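Local coordinates for protein ribonucleoside-diphosphate reductase subunit beta (PDB 6ZJK) that acts as the iron-containing, probably radical-generating small subunit of a class I ribonucleotide reductase, which reduces ribonucleoside diphosphates to deoxyribonucleoside diphosphates, at residues Asp90-Ala95 and Gln221-Ala226; Asp167-Glu172 and Gly283-Asn288; Phe215-Arg220 and Leu292-Glu297. All blocks are in the same frame, centred on the assembly; numbering follows the deposited sequence.

Interaction 1 (Asp90-Ala95 and Gln221-Ala226); sequences DGERNA and QGKMTA
Glu92 lays OE2 over the CD-CE-NZ end of Lys223, the two side chains crossing at about a right angle. Its OE2 takes a hydrogen bond of 3.0 Å from Lys223 NZ on the syn lone pair, the side of the other oxygen, and the pair forms a salt bridge. The same oxygen also rests on the aliphatic chain, 3.4 Å from Lys223 CD. Both chains run extended beyond CG, which lets them span backbones whose nearest CA atoms, Glu92 and Lys223, are 10.0 Å apart.

OE2 has a second donor, a water that gives it a hydrogen bond of 2.9 Å and in turn accepts from Gln221 NE2. Gln221 closes the group from its other amide atom, since Lys223 NZ makes a weak bond of 3.4 Å to Gln221 OE1. The amide of Gln221 is thus linked to the carboxylate through the water and, more weakly, through the ammonium, which may limit the amide's rotation.

Gly222, with positive phi, forms the Schellman motif that ends helix 190-220, and Met224 is the N-cap of helix 225-255. Gln84 bonds to the backbone of both residues. The salt bridge therefore ties the first turn of helix 90-118 to the tight connection between two consecutive helices of the bundle.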
# COMPACT_ATOMS: atom_id res chain seq x y z
N ASP A 90 -36.03 -11.23 -8.76
CA ASP A 90 -36.01 -10.21 -7.71
C ASP A 90 -35.25 -10.70 -6.48
O ASP A 90 -34.54 -9.92 -5.83
CB ASP A 90 -37.43 -9.80 -7.32
CG ASP A 90 -38.18 -9.08 -8.46
OD1 ASP A 90 -37.52 -8.52 -9.35
OD2 ASP A 90 -39.42 -9.00 -8.41
N GLY A 91 -35.40 -11.98 -6.14
CA GLY A 91 -34.69 -12.51 -4.99
C GLY A 91 -33.18 -12.57 -5.20
O GLY A 91 -32.41 -12.33 -4.26
N GLU A 92 -32.75 -12.90 -6.42
CA GLU A 92 -31.32 -12.89 -6.70
C GLU A 92 -30.75 -11.48 -6.65
O GLU A 92 -29.68 -11.26 -6.08
CB GLU A 92 -31.04 -13.53 -8.06
CG GLU A 92 -31.22 -15.05 -8.09
CD GLU A 92 -31.30 -15.61 -9.51
OE1 GLU A 92 -31.57 -14.82 -10.45
OE2 GLU A 92 -31.10 -16.84 -9.69
N ARG A 93 -31.47 -10.49 -7.24
CA ARG A 93 -31.00 -9.11 -7.20
C ARG A 93 -30.95 -8.57 -5.78
O ARG A 93 -29.99 -7.89 -5.40
CB ARG A 93 -31.89 -8.20 -8.06
CG ARG A 93 -31.53 -8.04 -9.53
CD ARG A 93 -30.18 -7.30 -9.69
NE ARG A 93 -30.23 -5.95 -9.11
CZ ARG A 93 -30.78 -4.89 -9.67
NH1 ARG A 93 -31.37 -4.98 -10.86
NH2 ARG A 93 -30.78 -3.73 -9.03
N ASN A 94 -31.98 -8.87 -4.98
CA ASN A 94 -31.97 -8.44 -3.58
C ASN A 94 -30.72 -8.93 -2.87
O ASN A 94 -30.03 -8.16 -2.19
CB ASN A 94 -33.23 -8.97 -2.87
CG ASN A 94 -33.20 -8.73 -1.37
OD1 ASN A 94 -33.52 -7.64 -0.91
ND2 ASN A 94 -32.83 -9.75 -0.60
N ALA A 95 -30.36 -10.19 -3.10
CA ALA A 95 -29.17 -10.73 -2.44
C ALA A 95 -27.90 -10.12 -3.02
O ALA A 95 -27.02 -9.68 -2.28
CB ALA A 95 -29.16 -12.25 -2.55
N GLN A 221 -24.97 -22.25 -11.33
CA GLN A 221 -26.19 -22.37 -12.12
C GLN A 221 -26.10 -21.71 -13.49
O GLN A 221 -27.10 -21.70 -14.21
CB GLN A 221 -27.38 -21.70 -11.41
CG GLN A 221 -27.52 -21.94 -9.93
CD GLN A 221 -28.60 -21.06 -9.33
OE1 GLN A 221 -29.53 -20.67 -10.02
NE2 GLN A 221 -28.42 -20.66 -8.08
N GLY A 222 -24.96 -21.12 -13.84
CA GLY A 222 -24.84 -20.46 -15.12
C GLY A 222 -25.13 -18.97 -15.13
O GLY A 222 -25.24 -18.38 -16.21
N LYS A 223 -25.28 -18.34 -13.96
CA LYS A 223 -25.63 -16.93 -13.84
C LYS A 223 -24.43 -16.15 -13.31
O LYS A 223 -23.82 -16.55 -12.31
CB LYS A 223 -26.86 -16.77 -12.93
CG LYS A 223 -28.15 -17.44 -13.47
CD LYS A 223 -29.27 -17.60 -12.40
CE LYS A 223 -30.54 -18.25 -12.98
NZ LYS A 223 -31.53 -18.74 -11.97
N MET A 224 -24.09 -15.04 -13.98
CA MET A 224 -23.01 -14.14 -13.56
C MET A 224 -21.68 -14.88 -13.42
O MET A 224 -21.01 -14.77 -12.39
CB MET A 224 -23.35 -13.41 -12.25
CG MET A 224 -24.70 -12.71 -12.28
SD MET A 224 -24.92 -11.47 -13.60
CE MET A 224 -23.81 -10.16 -13.06
N THR A 225 -21.29 -15.61 -14.46
CA THR A 225 -20.10 -16.46 -14.36
C THR A 225 -18.81 -15.65 -14.30
O THR A 225 -17.88 -16.01 -13.58
CB THR A 225 -20.05 -17.43 -15.54
OG1 THR A 225 -20.42 -16.72 -16.72
CG2 THR A 225 -21.05 -18.56 -15.35
N ALA A 226 -18.73 -14.55 -15.05
CA ALA A 226 -17.48 -13.80 -15.05
C ALA A 226 -17.32 -12.97 -13.79
O ALA A 226 -16.19 -12.70 -13.36
CB ALA A 226 -17.38 -12.90 -16.28
O HOH W 1 -31.14 -18.98 -7.70

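Interaction 2 (Asp167-Glu172 and Gly283-Asn288)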
# COMPACT_ATOMS: atom_id res chain seq x y z
N ASP A 167 -30.97 0.19 4.34
CA ASP A 167 -31.17 -1.10 5.00
C ASP A 167 -30.55 -1.03 6.39
O ASP A 167 -29.33 -0.96 6.53
CB ASP A 167 -30.56 -2.23 4.16
CG ASP A 167 -30.80 -3.61 4.75
OD1 ASP A 167 -30.21 -3.93 5.81
OD2 ASP A 167 -31.60 -4.37 4.16
N GLU A 168 -31.37 -1.00 7.42
CA GLU A 168 -30.89 -0.86 8.76
C GLU A 168 -30.02 -1.99 9.28
O GLU A 168 -29.22 -1.77 10.12
CB GLU A 168 -32.06 -0.61 9.70
CG GLU A 168 -32.17 0.80 10.20
CD GLU A 168 -33.21 0.97 11.29
OE1 GLU A 168 -34.08 0.10 11.45
OE2 GLU A 168 -33.16 1.97 12.00
N HIS A 169 -30.20 -3.19 8.78
CA HIS A 169 -29.42 -4.30 9.22
C HIS A 169 -28.03 -4.10 8.73
O HIS A 169 -27.10 -4.32 9.44
CB HIS A 169 -29.92 -5.60 8.60
CG HIS A 169 -31.07 -6.22 9.31
ND1 HIS A 169 -32.37 -5.78 9.14
CD2 HIS A 169 -31.14 -7.28 10.15
CE1 HIS A 169 -33.18 -6.52 9.87
NE2 HIS A 169 -32.46 -7.43 10.50
N LEU A 170 -27.90 -3.69 7.49
CA LEU A 170 -26.61 -3.46 6.89
C LEU A 170 -25.89 -2.34 7.59
O LEU A 170 -24.75 -2.44 7.88
CB LEU A 170 -26.73 -3.24 5.42
CG LEU A 170 -25.46 -2.89 4.67
CD1 LEU A 170 -24.34 -3.81 5.04
CD2 LEU A 170 -25.65 -2.85 3.20
N LEU A 171 -26.59 -1.30 7.93
CA LEU A 171 -25.98 -0.23 8.64
C LEU A 171 -25.45 -0.64 10.00
O LEU A 171 -24.38 -0.29 10.34
CB LEU A 171 -26.94 0.90 8.80
CG LEU A 171 -26.42 2.32 8.85
CD1 LEU A 171 -27.15 3.11 9.87
CD2 LEU A 171 -24.96 2.38 9.15
N GLU A 172 -26.21 -1.36 10.79
CA GLU A 172 -25.72 -1.70 12.11
C GLU A 172 -24.51 -2.61 12.06
O GLU A 172 -23.65 -2.47 12.85
CB GLU A 172 -26.80 -2.27 13.02
CG GLU A 172 -27.88 -1.28 13.45
CD GLU A 172 -27.44 -0.24 14.46
OE1 GLU A 172 -26.66 -0.55 15.39
OE2 GLU A 172 -27.89 0.93 14.31
N GLY A 283 -26.42 -13.88 6.36
CA GLY A 283 -26.54 -14.76 5.20
C GLY A 283 -27.97 -15.25 4.98
O GLY A 283 -28.44 -15.29 3.85
N GLN A 284 -28.65 -15.49 6.06
CA GLN A 284 -29.99 -15.94 6.00
C GLN A 284 -30.91 -14.79 5.58
O GLN A 284 -31.80 -14.96 4.84
CB GLN A 284 -30.38 -16.54 7.37
CG GLN A 284 -29.83 -17.94 7.63
CD GLN A 284 -29.96 -18.39 9.04
OE1 GLN A 284 -30.19 -17.62 9.92
NE2 GLN A 284 -29.81 -19.65 9.25
N TYR A 285 -30.60 -13.61 6.04
CA TYR A 285 -31.46 -12.45 5.79
C TYR A 285 -31.47 -12.04 4.32
O TYR A 285 -32.54 -11.76 3.76
CB TYR A 285 -31.00 -11.29 6.69
CG TYR A 285 -31.58 -9.95 6.30
CD1 TYR A 285 -32.94 -9.68 6.45
CD2 TYR A 285 -30.76 -8.93 5.79
CE1 TYR A 285 -33.48 -8.45 6.10
CE2 TYR A 285 -31.29 -7.69 5.44
CZ TYR A 285 -32.65 -7.46 5.60
OH TYR A 285 -33.19 -6.23 5.25
N VAL A 286 -30.29 -12.03 3.68
CA VAL A 286 -30.20 -11.56 2.29
C VAL A 286 -30.62 -12.65 1.31
O VAL A 286 -31.12 -12.33 0.22
CB VAL A 286 -28.78 -11.05 1.96
CG1 VAL A 286 -28.40 -9.89 2.87
CG2 VAL A 286 -27.77 -12.15 2.05
N THR A 287 -30.46 -13.91 1.66
CA THR A 287 -30.87 -14.93 0.75
C THR A 287 -32.38 -15.18 0.82
O THR A 287 -32.95 -15.49 -0.14
CB THR A 287 -30.12 -16.24 0.92
OG1 THR A 287 -30.08 -16.59 2.29
CG2 THR A 287 -28.73 -16.11 0.43
N ASN A 288 -32.97 -15.07 1.99
CA ASN A 288 -34.40 -15.27 2.20
C ASN A 288 -34.97 -16.54 1.56
O ASN A 288 -36.03 -16.49 1.06
CB ASN A 288 -35.16 -14.05 1.69
CG ASN A 288 -36.60 -13.98 2.16
OD1 ASN A 288 -36.91 -14.27 3.27
ND2 ASN A 288 -37.45 -13.54 1.30
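Tyr285, which contributes the largest buried area, reaches from the last turn of helix 262-287 to the N-terminal capping turn of helix 168-186, where Asp167 is the N-cap and His169 lies in the first turn. The tyrosine CG is anti to the backbone N (chi1 166°), which carries the ring over to the other helix, and its hydroxyl donates to Asp167 OD2 at 2.7 Å. The carboxylate oxygen lies at the edge of the phenol ring, in its plane, and is approached on its syn side with the donor tilted out of the carboxylate plane. The two side chains reach toward each other from their own helices, so the phenol oxygen meets the carboxylate oxygen.

His169 covers one face of the same ring. The two rings stack face to face with an offset, their centroids 4.4 Å apart and their planes at 19°, and the imidazole lies toward the rim of the phenol, with His169 ND1 3.9 Å from Tyr285 CZ. Tyr285 is thus held both by its hydroxyl and by one face, which would restrict rotation of the ring.

Asp167 divides its two oxygens between tasks. OD2 also forms a salt bridge with Lys98 of helix 90-118, so a third helix joins the site and the lysine probably helps to keep the buried carboxylate ionised. OD1 serves the helix end: it accepts the capping bond from Leu170 N at 2.9 Å, met on its anti side with an N-H...O angle of 160°.

Interaction 3 (Phe215-Arg220 and Leu292-Glu297)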
# COMPACT_ATOMS: atom_id res chain seq x y z
N PHE A 215 -21.70 -15.89 -4.78
CA PHE A 215 -21.36 -15.71 -6.19
C PHE A 215 -21.02 -17.04 -6.85
O PHE A 215 -21.41 -17.28 -8.00
CB PHE A 215 -20.22 -14.69 -6.32
CG PHE A 215 -20.63 -13.34 -5.85
CD1 PHE A 215 -21.44 -12.54 -6.65
CD2 PHE A 215 -20.30 -12.90 -4.58
CE1 PHE A 215 -21.87 -11.30 -6.20
CE2 PHE A 215 -20.73 -11.67 -4.12
CZ PHE A 215 -21.52 -10.87 -4.93
N TYR A 216 -20.37 -17.96 -6.10
CA TYR A 216 -20.14 -19.30 -6.64
C TYR A 216 -21.46 -20.05 -6.82
O TYR A 216 -21.61 -20.80 -7.80
CB TYR A 216 -19.19 -20.10 -5.73
CG TYR A 216 -17.80 -19.48 -5.56
CD1 TYR A 216 -17.31 -18.54 -6.47
CD2 TYR A 216 -16.98 -19.85 -4.49
CE1 TYR A 216 -16.06 -17.95 -6.32
CE2 TYR A 216 -15.69 -19.27 -4.33
CZ TYR A 216 -15.24 -18.33 -5.24
OH TYR A 216 -13.97 -17.76 -5.09
N THR A 217 -22.41 -19.87 -5.90
CA THR A 217 -23.71 -20.53 -6.06
C THR A 217 -24.44 -20.01 -7.30
O THR A 217 -25.10 -20.79 -7.99
CB THR A 217 -24.58 -20.36 -4.81
OG1 THR A 217 -23.99 -21.10 -3.72
CG2 THR A 217 -25.98 -20.90 -5.04
N LEU A 218 -24.35 -18.70 -7.59
CA LEU A 218 -24.95 -18.18 -8.82
C LEU A 218 -24.28 -18.79 -10.04
O LEU A 218 -24.96 -19.35 -10.92
CB LEU A 218 -24.84 -16.65 -8.88
CG LEU A 218 -25.78 -15.79 -8.02
CD1 LEU A 218 -25.60 -14.31 -8.36
CD2 LEU A 218 -27.23 -16.24 -8.22
N ALA A 219 -22.94 -18.72 -10.09
CA ALA A 219 -22.17 -19.22 -11.24
C ALA A 219 -22.32 -20.71 -11.44
O ALA A 219 -22.25 -21.19 -12.58
CB ALA A 219 -20.69 -18.89 -11.05
N ARG A 220 -22.54 -21.48 -10.36
CA ARG A 220 -22.74 -22.91 -10.52
C ARG A 220 -24.00 -23.19 -11.34
O ARG A 220 -24.09 -24.23 -12.00
CB ARG A 220 -22.84 -23.61 -9.15
CG ARG A 220 -22.33 -25.08 -9.10
CD ARG A 220 -22.74 -25.77 -7.79
NE ARG A 220 -22.22 -27.14 -7.65
CZ ARG A 220 -22.65 -28.00 -6.74
NH1 ARG A 220 -23.65 -27.64 -5.93
NH2 ARG A 220 -22.13 -29.22 -6.66
N LEU A 292 -31.47 -20.64 -5.13
CA LEU A 292 -31.41 -22.08 -5.36
C LEU A 292 -30.03 -22.65 -5.00
O LEU A 292 -29.00 -22.14 -5.46
CB LEU A 292 -31.72 -22.35 -6.82
CG LEU A 292 -31.76 -23.79 -7.30
CD1 LEU A 292 -33.12 -24.41 -6.99
CD2 LEU A 292 -31.45 -23.83 -8.79
N GLY A 293 -30.01 -23.72 -4.20
CA GLY A 293 -28.75 -24.30 -3.76
C GLY A 293 -28.26 -23.82 -2.42
O GLY A 293 -27.29 -24.36 -1.90
N LEU A 294 -28.90 -22.80 -1.85
CA LEU A 294 -28.65 -22.33 -0.49
C LEU A 294 -29.93 -22.43 0.33
O LEU A 294 -31.04 -22.28 -0.20
CB LEU A 294 -28.15 -20.89 -0.47
CG LEU A 294 -26.77 -20.57 -1.06
CD1 LEU A 294 -26.57 -19.09 -1.08
CD2 LEU A 294 -25.66 -21.22 -0.24
N ASN A 295 -29.77 -22.70 1.61
CA ASN A 295 -30.85 -22.74 2.55
C ASN A 295 -30.35 -22.34 3.90
O ASN A 295 -29.20 -22.35 4.14
CB ASN A 295 -31.58 -24.07 2.54
CG ASN A 295 -30.77 -25.20 3.07
OD1 ASN A 295 -30.42 -25.21 4.21
ND2 ASN A 295 -30.47 -26.13 2.24
N ASP A 296 -31.22 -21.98 4.79
CA ASP A 296 -30.78 -21.52 6.08
C ASP A 296 -29.87 -22.44 6.91
O ASP A 296 -29.06 -21.96 7.64
CB ASP A 296 -31.96 -21.10 6.91
CG ASP A 296 -32.61 -19.89 6.39
OD1 ASP A 296 -33.52 -19.38 7.01
OD2 ASP A 296 -32.21 -19.43 5.36
N GLU A 297 -30.07 -23.74 6.81
CA GLU A 297 -29.31 -24.67 7.59
C GLU A 297 -27.98 -24.93 6.98
O GLU A 297 -27.03 -25.03 7.63
CB GLU A 297 -30.05 -26.00 7.73
CG GLU A 297 -29.44 -26.92 8.76
CD GLU A 297 -29.87 -28.39 8.70
OE1 GLU A 297 -29.24 -29.17 9.39
OE2 GLU A 297 -30.82 -28.78 7.99
O HOH W 2 -24.94 -23.76 -3.46
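An interhelical loop packed against the C-terminal turns of a bundle helix makes this contact: residues 292-295 lead into helix 296-313 and pass over Thr217 of helix 190-220. Thr217 contributes most of the buried surface, and its two branches do different work. The methyl CG2, anti to the backbone N, approaches the carbonyl oxygen Leu292 O to 3.3 Å, a van der Waals touch. The hydroxyl branch turns the other way, beside the backbone N, where Thr217 OG1 lies 3.9 Å from both Leu294 CG and CD2. The leucine crosses the threonine obliquely, and its CG also comes within 4.1 Å of Thr217 CG2.

A water provides a polar link between the segments. It donates to Thr217 OG1 at 2.8 Å and to Gly293 O at 2.9 Å, bridging the helix side chain to the loop backbone. Besides accepting from the water, OG1 donates to Ser213 O, one turn earlier in its own helix, and together these partners tie down the buried hydroxyl. Gly293 brings the backbones close, with its CA 6.7 Å from that of Thr217, and its positive phi (95°) turns the chain between the two leucines.

Beyond the loop, Asn295 is the N-cap of helix 296-313: its OD1 accepts a weak bond from Glu297 N and a further one from Leu298 N. Trp330, from the short helix 330-334, also packs on Thr217. The whole is a helix-capping loop laid against a neighbouring helix, one of the connections that close an end of the helical bundle of a ribonucleotide reductase small subunit.

Overall arrangement
All three contacts lie on the same side of the chain's centre, about 19 to 22 Å from it to their own centres, and each is only partly buried; none is deep core. Interactions 1 and 3 are neighbours, with centres about 10 Å apart, and share the end of helix 190-220, where Lys223 N, just past it, probably bonds back to Leu218 O. The centre of interaction 2 is about 17 Å from each of theirs. It meets interaction 1 through Val286 and Asn94, and interaction 3 through a probable bond from Gln284 NE2 to Asp296 O. Their chemistry differs: a hydrated salt bridge in interaction 1, an aromatic stack with a phenol-carboxylate bond in interaction 2, and van der Waals packing beside a water bridge in interaction 3.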